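Local coordinates for protein excinuclease ABC, subunit A. (Deinococcus radiodurans, PDB 2VF7) that binds DNA, ATP and zinc as a UvrA-family member of the ABC superfamily and probably helps recognise damage in nucleotide excision repair, at residues Ser108-Gly111 with Ser112-Leu116; Glu330-Pro333 with Gly334-Glu337; Arg599-Met602 with Ala603-Thr606; Leu724-Pro727 with Ala728-Ser732. The protein carries 1 engineered substitution. All coordinates share one frame; numbering follows the deposited sequence.

Overall arrangement
All four contacts are local, each made round a turn or along a short helix. Interaction 4 is buried, interactions 1 and 3 are partly so, and interaction 2 lies on the surface, far from any nucleotide or zinc. Interactions 3 and 4 sit side by side, their centres 8 Å apart, and are probably bonded to each other through A603 N and L724 O at 3.0 Å. Interactions 1 and 3 share a chemistry, a threonine folding its hydroxyl back on a helix carbonyl; they lie on opposite sides of the chain's centre. Interaction 2 rests instead on a glutamate-histidine pair, and interaction 4 reaches out to ADP.

Interaction 1: Ser108-Gly111 with Ser112-Leu116; sequences SSVG and SVTTL
S112 and S109 meet through their hydroxyls, OG to OG at 3.1 Å, a hydrogen bond whose proton may sit on either oxygen. The S112 hydroxyl lies beside its own backbone N (chi1 -47°), which turns it back towards the residue three places earlier. S112 CB rests 3.8 Å from S108 OG and, on the chain itself, 3.7 Å from G111 C. G111 is buried in the middle of the turn: T114 OG1 lies 3.6 Å from G111 CA, and the glycine backbone is hydrogen-bonded onward to S117 and L373. V110 to V113 form a helix of about one turn, with S109 just before it at the N-cap position, though the S109 hydroxyl does not cap the helix. The S109 carbonyl oxygen takes two weak bonds, from S112 N and V113 N. V110 O carries the tighter polar work. It accepts T114 N at 3.1 Å and T114 OG1 at 2.7 Å, the two donors arriving from opposite faces of the carbonyl plane. With its hydroxyl placed between backbone N and carbonyl carbon (chi1 53°), T114 can fold back in this way. The V110 side chain packs on L380, L388 and R375, an ADP-binding residue, while S108 packs on Y72 of the second subunit and T115 on that subunit's R75.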
ATOM      1  N   SER A 108      -5.239 -10.737 -15.706  1.00 67.66           N
ATOM      2  CA  SER A 108      -6.179  -9.754 -16.241  1.00 66.24           C
ATOM      3  C   SER A 108      -6.617 -10.180 -17.632  1.00 65.21           C
ATOM      4  O   SER A 108      -6.252 -11.253 -18.111  1.00 64.90           O
ATOM      5  CB  SER A 108      -5.534  -8.363 -16.340  1.00 66.51           C
ATOM      6  OG  SER A 108      -6.088  -7.436 -15.420  1.00 66.55           O
ATOM      7  N   SER A 109      -7.408  -9.312 -18.260  1.00 64.14           N
ATOM      8  CA  SER A 109      -7.832  -9.426 -19.649  1.00 62.66           C
ATOM      9  C   SER A 109      -7.290  -8.206 -20.357  1.00 61.76           C
ATOM     10  O   SER A 109      -6.847  -7.269 -19.705  1.00 61.78           O
ATOM     11  CB  SER A 109      -9.353  -9.386 -19.740  1.00 62.58           C
ATOM     12  OG  SER A 109      -9.945  -9.691 -18.497  1.00 62.71           O
ATOM     13  N   VAL A 110      -7.332  -8.206 -21.682  1.00 60.80           N
ATOM     14  CA  VAL A 110      -6.971  -7.027 -22.463  1.00 60.16           C
ATOM     15  C   VAL A 110      -7.942  -5.861 -22.172  1.00 59.98           C
ATOM     16  O   VAL A 110      -7.522  -4.708 -22.008  1.00 59.56           O
ATOM     17  CB  VAL A 110      -6.936  -7.375 -23.962  1.00 60.24           C
ATOM     18  CG1 VAL A 110      -6.879  -6.121 -24.840  1.00 60.34           C
ATOM     19  CG2 VAL A 110      -5.768  -8.308 -24.252  1.00 59.55           C
ATOM     20  N   GLY A 111      -9.230  -6.185 -22.079  1.00 59.24           N
ATOM     21  CA  GLY A 111     -10.262  -5.216 -21.758  1.00 59.37           C
ATOM     22  C   GLY A 111     -10.231  -4.621 -20.363  1.00 59.32           C
ATOM     23  O   GLY A 111     -10.903  -3.619 -20.100  1.00 59.10           O
ATOM     24  N   SER A 112      -9.460  -5.228 -19.466  1.00 59.30           N
ATOM     25  CA  SER A 112      -9.269  -4.679 -18.125  1.00 59.50           C
ATOM     26  C   SER A 112      -8.074  -3.740 -18.065  1.00 59.58           C
ATOM     27  O   SER A 112      -8.124  -2.707 -17.403  1.00 59.84           O
ATOM     28  CB  SER A 112      -9.075  -5.795 -17.103  1.00 59.57           C
ATOM     29  OG  SER A 112     -10.050  -6.794 -17.278  1.00 60.42           O
ATOM     30  N   VAL A 113      -6.995  -4.112 -18.746  1.00 59.61           N
ATOM     31  CA  VAL A 113      -5.779  -3.311 -18.745  1.00 59.78           C
ATOM     32  C   VAL A 113      -5.934  -2.060 -19.599  1.00 59.84           C
ATOM     33  O   VAL A 113      -5.209  -1.075 -19.411  1.00 60.57           O
ATOM     34  CB  VAL A 113      -4.534  -4.136 -19.194  1.00 60.11           C
ATOM     35  CG1 VAL A 113      -3.245  -3.317 -19.053  1.00 59.85           C
ATOM     36  CG2 VAL A 113      -4.409  -5.401 -18.361  1.00 59.18           C
ATOM     37  N   THR A 114      -6.887  -2.085 -20.526  1.00 59.80           N
ATOM     38  CA  THR A 114      -7.124  -0.942 -21.396  1.00 59.04           C
ATOM     39  C   THR A 114      -8.252  -0.067 -20.864  1.00 59.40           C
ATOM     40  O   THR A 114      -8.494   1.024 -21.393  1.00 60.01           O
ATOM     41  CB  THR A 114      -7.388  -1.377 -22.847  1.00 59.04           C
ATOM     42  OG1 THR A 114      -8.442  -2.347 -22.884  1.00 58.46           O
ATOM     43  CG2 THR A 114      -6.131  -1.981 -23.439  1.00 58.11           C
ATOM     44  N   THR A 115      -8.919  -0.537 -19.806  1.00 59.03           N
ATOM     45  CA  THR A 115     -10.074   0.148 -19.190  1.00 58.74           C
ATOM     46  C   THR A 115     -11.386  -0.025 -19.971  1.00 58.12           C
ATOM     47  O   THR A 115     -12.461   0.326 -19.466  1.00 58.30           O
ATOM     48  CB  THR A 115      -9.809   1.666 -18.923  1.00 59.06           C
ATOM     49  OG1 THR A 115      -8.518   1.837 -18.313  1.00 59.71           O
ATOM     50  CG2 THR A 115     -10.889   2.265 -17.992  1.00 59.89           C
ATOM     51  N   LEU A 116     -11.302  -0.589 -21.180  1.00 57.34           N
ATOM     52  CA  LEU A 116     -12.450  -0.659 -22.111  1.00 56.45           C
ATOM     53  C   LEU A 116     -13.683  -1.407 -21.595  1.00 56.22           C
ATOM     54  O   LEU A 116     -14.817  -0.987 -21.844  1.00 56.21           O
ATOM     55  CB  LEU A 116     -12.025  -1.236 -23.470  1.00 56.08           C
ATOM     56  CG  LEU A 116     -10.948  -0.519 -24.299  1.00 55.82           C
ATOM     57  CD1 LEU A 116     -10.674  -1.266 -25.587  1.00 55.12           C
ATOM     58  CD2 LEU A 116     -11.309   0.928 -24.610  1.00 55.38           C
TER

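Interaction 2: Glu330-Pro333 with Gly334-Glu337; sequences EREP and GHAE
P333 and G334 turn the chain back on itself, bringing the CA atoms of E332 and H335 to 6.0 Å. It is a beta turn in the loop that joins helix 317-328 to helix 345-365. G334 has a positive phi of 70°, and a CB at this position would run into P333 O. The reversal brings the E332 carboxylate to the edge of the H335 ring. H335 ND1 gives a forked pair of weak hydrogen bonds to the E332 carboxylate, 3.1 Å to OE1 and 2.9 Å to OE2. Carboxylate and ring stand almost perpendicular, 87° between their planes, with E332 CD at the ring edge. A bend at chi2 of E332 swings the carboxylate over to the imidazole. The ring has a second neighbour in E330, whose CB lies over one face, 4.2 Å from the centroid, in a CH-pi contact offset towards the rim. Without the carboxylate, as with an alanine at E332, H335 ND1 would probably lose its mate and the imidazole be freer to turn. E332 also packs on Y327 of helix 317-328, while R331 forms a salt bridge with E329. Beyond the turn, E337 bends back, setting its CG 3.6 Å from P333 O.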
ATOM      1  N   GLU A 330     -23.257   9.089 -35.995  1.00 60.38           N
ATOM      2  CA  GLU A 330     -24.699   9.305 -36.126  1.00 60.58           C
ATOM      3  C   GLU A 330     -25.273   8.741 -37.437  1.00 60.74           C
ATOM      4  O   GLU A 330     -26.047   9.410 -38.128  1.00 60.68           O
ATOM      5  CB  GLU A 330     -25.050  10.793 -35.945  1.00 60.61           C
ATOM      6  CG  GLU A 330     -24.534  11.415 -34.576  1.00 60.70           C
ATOM      7  CD  GLU A 330     -24.573  13.022 -34.720  1.00 60.66           C
ATOM      8  OE1 GLU A 330     -23.627  13.596 -34.005  1.00 60.25           O
ATOM      9  OE2 GLU A 330     -25.622  13.660 -35.421  1.00 61.52           O
ATOM     10  N   ARG A 331     -24.877   7.512 -37.773  1.00 60.88           N
ATOM     11  CA  ARG A 331     -25.449   6.777 -38.917  1.00 61.06           C
ATOM     12  C   ARG A 331     -25.711   5.280 -38.649  1.00 61.27           C
ATOM     13  O   ARG A 331     -25.213   4.408 -39.367  1.00 61.32           O
ATOM     14  CB  ARG A 331     -24.651   6.994 -40.224  1.00 60.91           C
ATOM     15  CG  ARG A 331     -23.285   7.667 -40.090  1.00 60.76           C
ATOM     16  CD  ARG A 331     -22.157   6.678 -39.861  1.00 60.81           C
ATOM     17  NE  ARG A 331     -21.680   6.052 -41.096  1.00 60.79           N
ATOM     18  CZ  ARG A 331     -20.612   5.253 -41.171  1.00 60.54           C
ATOM     19  NH1 ARG A 331     -19.892   4.972 -40.084  1.00 59.85           N
ATOM     20  NH2 ARG A 331     -20.261   4.731 -42.341  1.00 60.15           N
ATOM     21  N   GLU A 332     -26.506   5.005 -37.614  1.00 61.47           N
ATOM     22  CA  GLU A 332     -27.017   3.659 -37.325  1.00 61.80           C
ATOM     23  C   GLU A 332     -28.047   3.281 -38.393  1.00 62.18           C
ATOM     24  O   GLU A 332     -28.334   4.100 -39.271  1.00 62.30           O
ATOM     25  CB  GLU A 332     -27.686   3.630 -35.946  1.00 61.74           C
ATOM     26  CG  GLU A 332     -26.877   4.247 -34.821  1.00 62.00           C
ATOM     27  CD  GLU A 332     -27.121   5.735 -34.669  1.00 62.29           C
ATOM     28  OE1 GLU A 332     -26.299   6.525 -35.180  1.00 62.18           O
ATOM     29  OE2 GLU A 332     -28.138   6.110 -34.049  1.00 62.43           O
ATOM     30  N   PRO A 333     -28.596   2.045 -38.350  1.00 62.42           N
ATOM     31  CA  PRO A 333     -29.796   1.786 -39.152  1.00 62.71           C
ATOM     32  C   PRO A 333     -30.866   2.852 -38.895  1.00 62.87           C
ATOM     33  O   PRO A 333     -31.721   2.682 -38.021  1.00 63.02           O
ATOM     34  CB  PRO A 333     -30.261   0.418 -38.648  1.00 62.57           C
ATOM     35  CG  PRO A 333     -29.026  -0.252 -38.236  1.00 62.76           C
ATOM     36  CD  PRO A 333     -28.155   0.830 -37.642  1.00 62.68           C
ATOM     37  N   GLY A 334     -30.792   3.949 -39.652  1.00 63.09           N
ATOM     38  CA  GLY A 334     -31.601   5.144 -39.402  1.00 63.16           C
ATOM     39  C   GLY A 334     -31.170   5.879 -38.138  1.00 63.22           C
ATOM     40  O   GLY A 334     -30.572   5.288 -37.232  1.00 63.08           O
ATOM     41  N   HIS A 335     -31.473   7.174 -38.077  1.00 63.23           N
ATOM     42  CA  HIS A 335     -31.211   7.969 -36.874  1.00 63.15           C
ATOM     43  C   HIS A 335     -32.460   8.744 -36.462  1.00 62.96           C
ATOM     44  O   HIS A 335     -32.685   8.996 -35.269  1.00 62.96           O
ATOM     45  CB  HIS A 335     -30.024   8.918 -37.086  1.00 63.25           C
ATOM     46  CG  HIS A 335     -29.431   9.442 -35.812  1.00 63.21           C
ATOM     47  ND1 HIS A 335     -28.490   8.742 -35.085  1.00 63.09           N
ATOM     48  CD2 HIS A 335     -29.641  10.599 -35.139  1.00 63.27           C
ATOM     49  CE1 HIS A 335     -28.150   9.442 -34.018  1.00 62.93           C
ATOM     50  NE2 HIS A 335     -28.834  10.574 -34.026  1.00 63.39           N
ATOM     51  N   ALA A 336     -33.272   9.107 -37.462  1.00 62.74           N
ATOM     52  CA  ALA A 336     -34.542   9.793 -37.234  1.00 62.41           C
ATOM     53  C   ALA A 336     -35.625   8.802 -36.796  1.00 62.20           C
ATOM     54  O   ALA A 336     -36.795   9.162 -36.663  1.00 62.16           O
ATOM     55  CB  ALA A 336     -34.965  10.538 -38.488  1.00 62.39           C
ATOM     56  N   GLU A 337     -35.211   7.557 -36.570  1.00 62.05           N
ATOM     57  CA  GLU A 337     -36.102   6.474 -36.146  1.00 61.91           C
ATOM     58  C   GLU A 337     -36.457   6.480 -34.648  1.00 61.98           C
ATOM     59  O   GLU A 337     -37.527   6.003 -34.253  1.00 61.95           O
ATOM     60  CB  GLU A 337     -35.504   5.110 -36.536  1.00 61.93           C
ATOM     61  CG  GLU A 337     -33.956   5.010 -36.516  1.00 60.97           C
ATOM     62  CD  GLU A 337     -33.339   5.002 -35.089  1.00 59.41           C
ATOM     63  OE1 GLU A 337     -33.100   3.872 -34.529  1.00 58.99           O
ATOM     64  OE2 GLU A 337     -33.072   6.111 -34.526  1.00 58.51           O
TER

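Interaction 3: Arg599-Met602 with Ala603-Thr606; sequences RSNM and ATYT
M602 O is gripped twice by T606, whose backbone N reaches it at 2.9 Å and whose OG1 comes to 2.8 Å. The amide arrives nearly along the C=O axis, whereas the hydroxyl is tilted 35° out of the carbonyl plane. This is a threonine folded back on the carbonyl four residues before it, in the short helix that begins at M602, with N601 at the N-cap position. A chi1 of 54° turns the T606 hydroxyl back over the helix turn, within reach of M602 O. One residue earlier N601 O plays a similar part, accepting Y605 N at 3.0 Å and, more weakly, T604 N. The extended M602 side chain packs against L714, L719, L722 and I739, joining this turn to helices 705-716 and 733-743 of the ABC domain. R599, upstream, looks towards the zinc-bearing region, bonded to Q645 O and in a salt bridge with E647. Two carbons crowd N601 O beside its N-H donors: T604 CG2 at 3.5 Å and Y605 CB at 3.3 Å.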
ATOM      1  N   ARG A 599      15.967 -20.375  -5.692  1.00 58.18           N
ATOM      2  CA  ARG A 599      16.613 -21.703  -5.621  1.00 58.69           C
ATOM      3  C   ARG A 599      17.452 -21.926  -6.858  1.00 59.33           C
ATOM      4  O   ARG A 599      18.553 -22.471  -6.784  1.00 60.04           O
ATOM      5  CB  ARG A 599      15.605 -22.830  -5.741  1.00 58.01           C
ATOM      6  CG  ARG A 599      14.769 -23.115  -4.607  1.00 59.12           C
ATOM      7  CD  ARG A 599      14.831 -24.595  -4.323  1.00 57.81           C
ATOM      8  NE  ARG A 599      15.856 -24.807  -3.317  1.00 59.31           N
ATOM      9  CZ  ARG A 599      15.690 -24.554  -2.026  1.00 55.81           C
ATOM     10  NH1 ARG A 599      14.536 -24.095  -1.566  1.00 51.98           N
ATOM     11  NH2 ARG A 599      16.686 -24.781  -1.201  1.00 56.37           N
ATOM     12  N   SER A 600      16.854 -21.583  -8.004  1.00 59.56           N
ATOM     13  CA  SER A 600      17.406 -21.849  -9.328  1.00 59.89           C
ATOM     14  C   SER A 600      18.582 -20.952  -9.656  1.00 60.03           C
ATOM     15  O   SER A 600      18.606 -19.765  -9.278  1.00 59.28           O
ATOM     16  CB  SER A 600      16.338 -21.661 -10.391  1.00 59.58           C
ATOM     17  OG  SER A 600      15.259 -22.565 -10.199  1.00 60.46           O
ATOM     18  N   ASN A 601      19.547 -21.539 -10.367  1.00 60.16           N
ATOM     19  CA  ASN A 601      20.692 -20.816 -10.891  1.00 60.07           C
ATOM     20  C   ASN A 601      21.365 -21.595 -12.047  1.00 60.97           C
ATOM     21  O   ASN A 601      21.014 -22.751 -12.309  1.00 60.58           O
ATOM     22  CB  ASN A 601      21.649 -20.421  -9.742  1.00 60.08           C
ATOM     23  CG  ASN A 601      22.056 -21.600  -8.847  1.00 58.52           C
ATOM     24  OD1 ASN A 601      22.203 -21.441  -7.643  1.00 59.40           O
ATOM     25  ND2 ASN A 601      22.249 -22.766  -9.431  1.00 53.71           N
ATOM     26  N   MET A 602      22.286 -20.960 -12.772  1.00 62.06           N
ATOM     27  CA  MET A 602      23.044 -21.671 -13.822  1.00 62.57           C
ATOM     28  C   MET A 602      23.657 -22.950 -13.280  1.00 61.61           C
ATOM     29  O   MET A 602      23.590 -24.003 -13.933  1.00 61.11           O
ATOM     30  CB  MET A 602      24.206 -20.827 -14.340  1.00 63.08           C
ATOM     31  CG  MET A 602      23.916 -19.934 -15.530  1.00 63.54           C
ATOM     32  SD  MET A 602      25.194 -18.647 -15.595  1.00 64.35           S
ATOM     33  CE  MET A 602      25.220 -18.330 -17.337  1.00 65.37           C
ATOM     34  N   ALA A 603      24.268 -22.842 -12.098  1.00 60.14           N
ATOM     35  CA  ALA A 603      25.088 -23.918 -11.527  1.00 60.35           C
ATOM     36  C   ALA A 603      24.355 -25.244 -11.480  1.00 60.43           C
ATOM     37  O   ALA A 603      24.915 -26.316 -11.691  1.00 61.54           O
ATOM     38  CB  ALA A 603      25.542 -23.554 -10.127  1.00 59.65           C
ATOM     39  N   THR A 604      23.075 -25.144 -11.199  1.00 60.03           N
ATOM     40  CA  THR A 604      22.256 -26.291 -10.922  1.00 59.17           C
ATOM     41  C   THR A 604      21.401 -26.667 -12.143  1.00 58.90           C
ATOM     42  O   THR A 604      21.041 -27.825 -12.292  1.00 59.41           O
ATOM     43  CB  THR A 604      21.453 -25.981  -9.665  1.00 59.19           C
ATOM     44  OG1 THR A 604      21.197 -27.186  -8.955  1.00 60.53           O
ATOM     45  CG2 THR A 604      20.169 -25.170  -9.963  1.00 57.29           C
ATOM     46  N   TYR A 605      21.125 -25.689 -13.024  1.00 57.79           N
ATOM     47  CA  TYR A 605      20.373 -25.907 -14.266  1.00 56.97           C
ATOM     48  C   TYR A 605      21.221 -26.599 -15.358  1.00 56.90           C
ATOM     49  O   TYR A 605      20.693 -27.351 -16.203  1.00 55.84           O
ATOM     50  CB  TYR A 605      19.780 -24.580 -14.816  1.00 55.86           C
ATOM     51  CG  TYR A 605      18.760 -24.809 -15.934  1.00 56.10           C
ATOM     52  CD1 TYR A 605      17.399 -24.995 -15.643  1.00 55.32           C
ATOM     53  CD2 TYR A 605      19.157 -24.891 -17.282  1.00 54.79           C
ATOM     54  CE1 TYR A 605      16.469 -25.226 -16.662  1.00 52.77           C
ATOM     55  CE2 TYR A 605      18.236 -25.138 -18.290  1.00 52.83           C
ATOM     56  CZ  TYR A 605      16.897 -25.305 -17.970  1.00 53.30           C
ATOM     57  OH  TYR A 605      15.976 -25.545 -18.970  1.00 55.78           O
ATOM     58  N   THR A 606      22.521 -26.301 -15.359  1.00 56.70           N
ATOM     59  CA  THR A 606      23.456 -26.912 -16.292  1.00 57.31           C
ATOM     60  C   THR A 606      23.796 -28.346 -15.855  1.00 57.75           C
ATOM     61  O   THR A 606      24.042 -29.212 -16.689  1.00 58.07           O
ATOM     62  CB  THR A 606      24.734 -26.094 -16.440  1.00 56.99           C
ATOM     63  OG1 THR A 606      25.288 -25.871 -15.144  1.00 58.25           O
ATOM     64  CG2 THR A 606      24.454 -24.763 -17.083  1.00 56.01           C
TER

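Interaction 4: Leu724-Pro727 with Ala728-Ser732; sequences LGQP and ATELS. With ADP (adenosine-5'-diphosphate), chain E.
E730 leaves the chain with its CB 3.5 Å from P727 O, already beside the adenine of ADP. Its CG is anti to the carbonyl carbon (chi1 -63°), and the chain runs on extended, so the next atoms travel along the base: CG stands 3.6 Å from N1 of ADP and CD only 3.2 Å from C2. At the tip, OE1 stays by C2, while OE2 turns to the protein, 3.2 Å from Q726 CG and close to the P727 ring at CD. OE2 also accepts a weak hydrogen bond from Q726 NE2 at 3.3 Å, amide and carboxylate planes standing 74° apart. That same NE2 makes a far straighter bond, 3.1 Å and 175° at the hydrogen, to O2' of the ADP ribose, with L731 CD2 packed alongside the amide. The 3-10 segment 728-730, whose turn includes the bonds E730 N to P727 O and L731 N to A728 O, runs straight into the LSGGE signature of the ABC family, which starts at L731 and leads into helix 733-743 with S732 at its N-cap position. The ADP is bound to K49, S50 and G46 of the other half's P-loop, so it lies between that P-loop and residues next to the signature of this half, consistent with the composite sites of ABC ATPases, here with both halves in one chain. Were E730 an alanine, the adenine would probably have a gap beside C2 and N1, and Q726 NE2 would lose its carboxylate partner. W649 of strand 649-652 packs on both P727 and E730.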
ATOM      1  N   LEU A 724      27.786 -18.126 -11.124  1.00 54.28           N
ATOM      2  CA  LEU A 724      27.321 -19.512 -11.042  1.00 53.66           C
ATOM      3  C   LEU A 724      26.061 -19.700 -10.203  1.00 53.10           C
ATOM      4  O   LEU A 724      25.144 -20.395 -10.614  1.00 53.39           O
ATOM      5  CB  LEU A 724      28.456 -20.395 -10.500  1.00 53.96           C
ATOM      6  CG  LEU A 724      29.283 -21.059 -11.589  1.00 53.25           C
ATOM      7  CD1 LEU A 724      29.639 -20.051 -12.648  1.00 53.12           C
ATOM      8  CD2 LEU A 724      30.508 -21.710 -10.978  1.00 53.34           C
ATOM      9  N   GLY A 725      26.027 -19.060  -9.042  1.00 52.53           N
ATOM     10  CA  GLY A 725      24.904 -19.128  -8.106  1.00 52.64           C
ATOM     11  C   GLY A 725      23.896 -17.986  -8.225  1.00 52.81           C
ATOM     12  O   GLY A 725      22.951 -17.908  -7.443  1.00 53.33           O
ATOM     13  N   GLN A 726      24.076 -17.101  -9.206  1.00 52.80           N
ATOM     14  CA  GLN A 726      23.212 -15.912  -9.332  1.00 51.43           C
ATOM     15  C   GLN A 726      21.775 -16.388  -9.448  1.00 51.60           C
ATOM     16  O   GLN A 726      21.484 -17.192 -10.326  1.00 51.71           O
ATOM     17  CB  GLN A 726      23.624 -15.052 -10.532  1.00 51.01           C
ATOM     18  CG  GLN A 726      22.941 -13.700 -10.543  1.00 51.52           C
ATOM     19  CD  GLN A 726      23.402 -12.758 -11.638  1.00 50.65           C
ATOM     20  OE1 GLN A 726      24.450 -12.950 -12.276  1.00 47.91           O
ATOM     21  NE2 GLN A 726      22.629 -11.701 -11.840  1.00 49.61           N
ATOM     22  N   PRO A 727      20.875 -15.929  -8.539  1.00 51.48           N
ATOM     23  CA  PRO A 727      19.505 -16.440  -8.526  1.00 51.83           C
ATOM     24  C   PRO A 727      18.790 -16.114  -9.829  1.00 51.94           C
ATOM     25  O   PRO A 727      19.079 -15.091 -10.429  1.00 52.53           O
ATOM     26  CB  PRO A 727      18.841 -15.648  -7.396  1.00 52.18           C
ATOM     27  CG  PRO A 727      19.929 -15.156  -6.576  1.00 51.14           C
ATOM     28  CD  PRO A 727      21.061 -14.895  -7.512  1.00 51.06           C
ATOM     29  N   ALA A 728      17.848 -16.967 -10.224  1.00 51.54           N
ATOM     30  CA  ALA A 728      17.109 -16.846 -11.480  1.00 50.49           C
ATOM     31  C   ALA A 728      16.161 -15.654 -11.513  1.00 50.38           C
ATOM     32  O   ALA A 728      15.776 -15.167 -12.576  1.00 49.95           O
ATOM     33  CB  ALA A 728      16.324 -18.132 -11.712  1.00 50.26           C
ATOM     34  N   THR A 729      15.755 -15.193 -10.339  1.00 50.09           N
ATOM     35  CA  THR A 729      14.832 -14.074 -10.269  1.00 49.73           C
ATOM     36  C   THR A 729      15.502 -12.748 -10.686  1.00 50.00           C
ATOM     37  O   THR A 729      14.806 -11.763 -10.961  1.00 49.01           O
ATOM     38  CB  THR A 729      14.166 -13.991  -8.868  1.00 50.30           C
ATOM     39  OG1 THR A 729      15.162 -14.191  -7.857  1.00 47.65           O
ATOM     40  CG2 THR A 729      13.092 -15.077  -8.732  1.00 48.95           C
ATOM     41  N   GLU A 730      16.843 -12.745 -10.746  1.00 49.80           N
ATOM     42  CA  GLU A 730      17.647 -11.583 -11.164  1.00 50.01           C
ATOM     43  C   GLU A 730      17.926 -11.582 -12.663  1.00 49.07           C
ATOM     44  O   GLU A 730      18.726 -10.786 -13.138  1.00 48.55           O
ATOM     45  CB  GLU A 730      19.006 -11.611 -10.431  1.00 50.39           C
ATOM     46  CG  GLU A 730      18.893 -11.479  -8.932  1.00 51.71           C
ATOM     47  CD  GLU A 730      20.209 -11.283  -8.231  1.00 53.23           C
ATOM     48  OE1 GLU A 730      20.192 -10.858  -7.048  1.00 58.15           O
ATOM     49  OE2 GLU A 730      21.272 -11.558  -8.833  1.00 60.55           O
ATOM     50  N   LEU A 731      17.316 -12.502 -13.413  1.00 48.96           N
ATOM     51  CA  LEU A 731      17.703 -12.688 -14.822  1.00 48.80           C
ATOM     52  C   LEU A 731      16.609 -12.311 -15.801  1.00 48.47           C
ATOM     53  O   LEU A 731      15.430 -12.495 -15.531  1.00 48.56           O
ATOM     54  CB  LEU A 731      18.200 -14.108 -15.099  1.00 48.35           C
ATOM     55  CG  LEU A 731      19.322 -14.755 -14.269  1.00 50.27           C
ATOM     56  CD1 LEU A 731      19.705 -16.074 -14.880  1.00 50.97           C
ATOM     57  CD2 LEU A 731      20.566 -13.910 -14.119  1.00 53.97           C
ATOM     58  N   SER A 732      17.019 -11.784 -16.940  1.00 48.83           N
ATOM     59  CA  SER A 732      16.101 -11.279 -17.952  1.00 49.85           C
ATOM     60  C   SER A 732      15.652 -12.443 -18.820  1.00 50.66           C
ATOM     61  O   SER A 732      16.068 -13.578 -18.600  1.00 51.57           O
ATOM     62  CB  SER A 732      16.814 -10.252 -18.816  1.00 49.70           C
ATOM     63  OG  SER A 732      18.069 -10.764 -19.246  1.00 50.40           O
TER
HETATM   64  PB  ADP E 902      21.912  -4.464 -19.442  1.00 43.47           P
HETATM   65  O1B ADP E 902      22.640  -3.714 -20.521  1.00 47.23           O
HETATM   66  O2B ADP E 902      21.827  -5.942 -19.686  1.00 45.01           O
HETATM   67  O3B ADP E 902      20.564  -3.846 -19.121  1.00 46.30           O
HETATM   68  PA  ADP E 902      22.362  -5.022 -16.739  1.00 39.89           P
HETATM   69  O1A ADP E 902      21.255  -6.040 -17.021  1.00 37.11           O
HETATM   70  O2A ADP E 902      22.130  -3.971 -15.705  1.00 42.67           O
HETATM   71  O3A ADP E 902      22.815  -4.315 -18.106  1.00 40.97           O
HETATM   72  O5' ADP E 902      23.629  -5.869 -16.223  1.00 41.35           O
HETATM   73  C5' ADP E 902      24.716  -5.336 -15.462  1.00 39.25           C
HETATM   74  C4' ADP E 902      24.933  -6.227 -14.250  1.00 39.34           C
HETATM   75  O4' ADP E 902      23.817  -6.063 -13.365  1.00 39.71           O
HETATM   76  C3' ADP E 902      25.019  -7.724 -14.547  1.00 39.63           C
HETATM   77  O3' ADP E 902      26.038  -8.353 -13.731  1.00 36.89           O
HETATM   78  C2' ADP E 902      23.625  -8.209 -14.173  1.00 39.03           C
HETATM   79  O2' ADP E 902      23.563  -9.600 -13.872  1.00 39.62           O
HETATM   80  C1' ADP E 902      23.285  -7.326 -12.979  1.00 39.55           C
HETATM   81  N9  ADP E 902      21.835  -7.167 -12.753  1.00 39.48           N
HETATM   82  C8  ADP E 902      20.965  -6.607 -13.621  1.00 39.84           C
HETATM   83  N7  ADP E 902      19.702  -6.605 -13.156  1.00 37.04           N
HETATM   84  C5  ADP E 902      19.765  -7.176 -11.938  1.00 38.64           C
HETATM   85  C6  ADP E 902      18.787  -7.454 -10.873  1.00 38.51           C
HETATM   86  N6  ADP E 902      17.475  -7.145 -11.053  1.00 40.16           N
HETATM   87  N1  ADP E 902      19.240  -8.041  -9.752  1.00 40.37           N
HETATM   88  C2  ADP E 902      20.541  -8.359  -9.562  1.00 39.14           C
HETATM   89  N3  ADP E 902      21.486  -8.123 -10.481  1.00 40.30           N
HETATM   90  C4  ADP E 902      21.164  -7.535 -11.668  1.00 39.63           C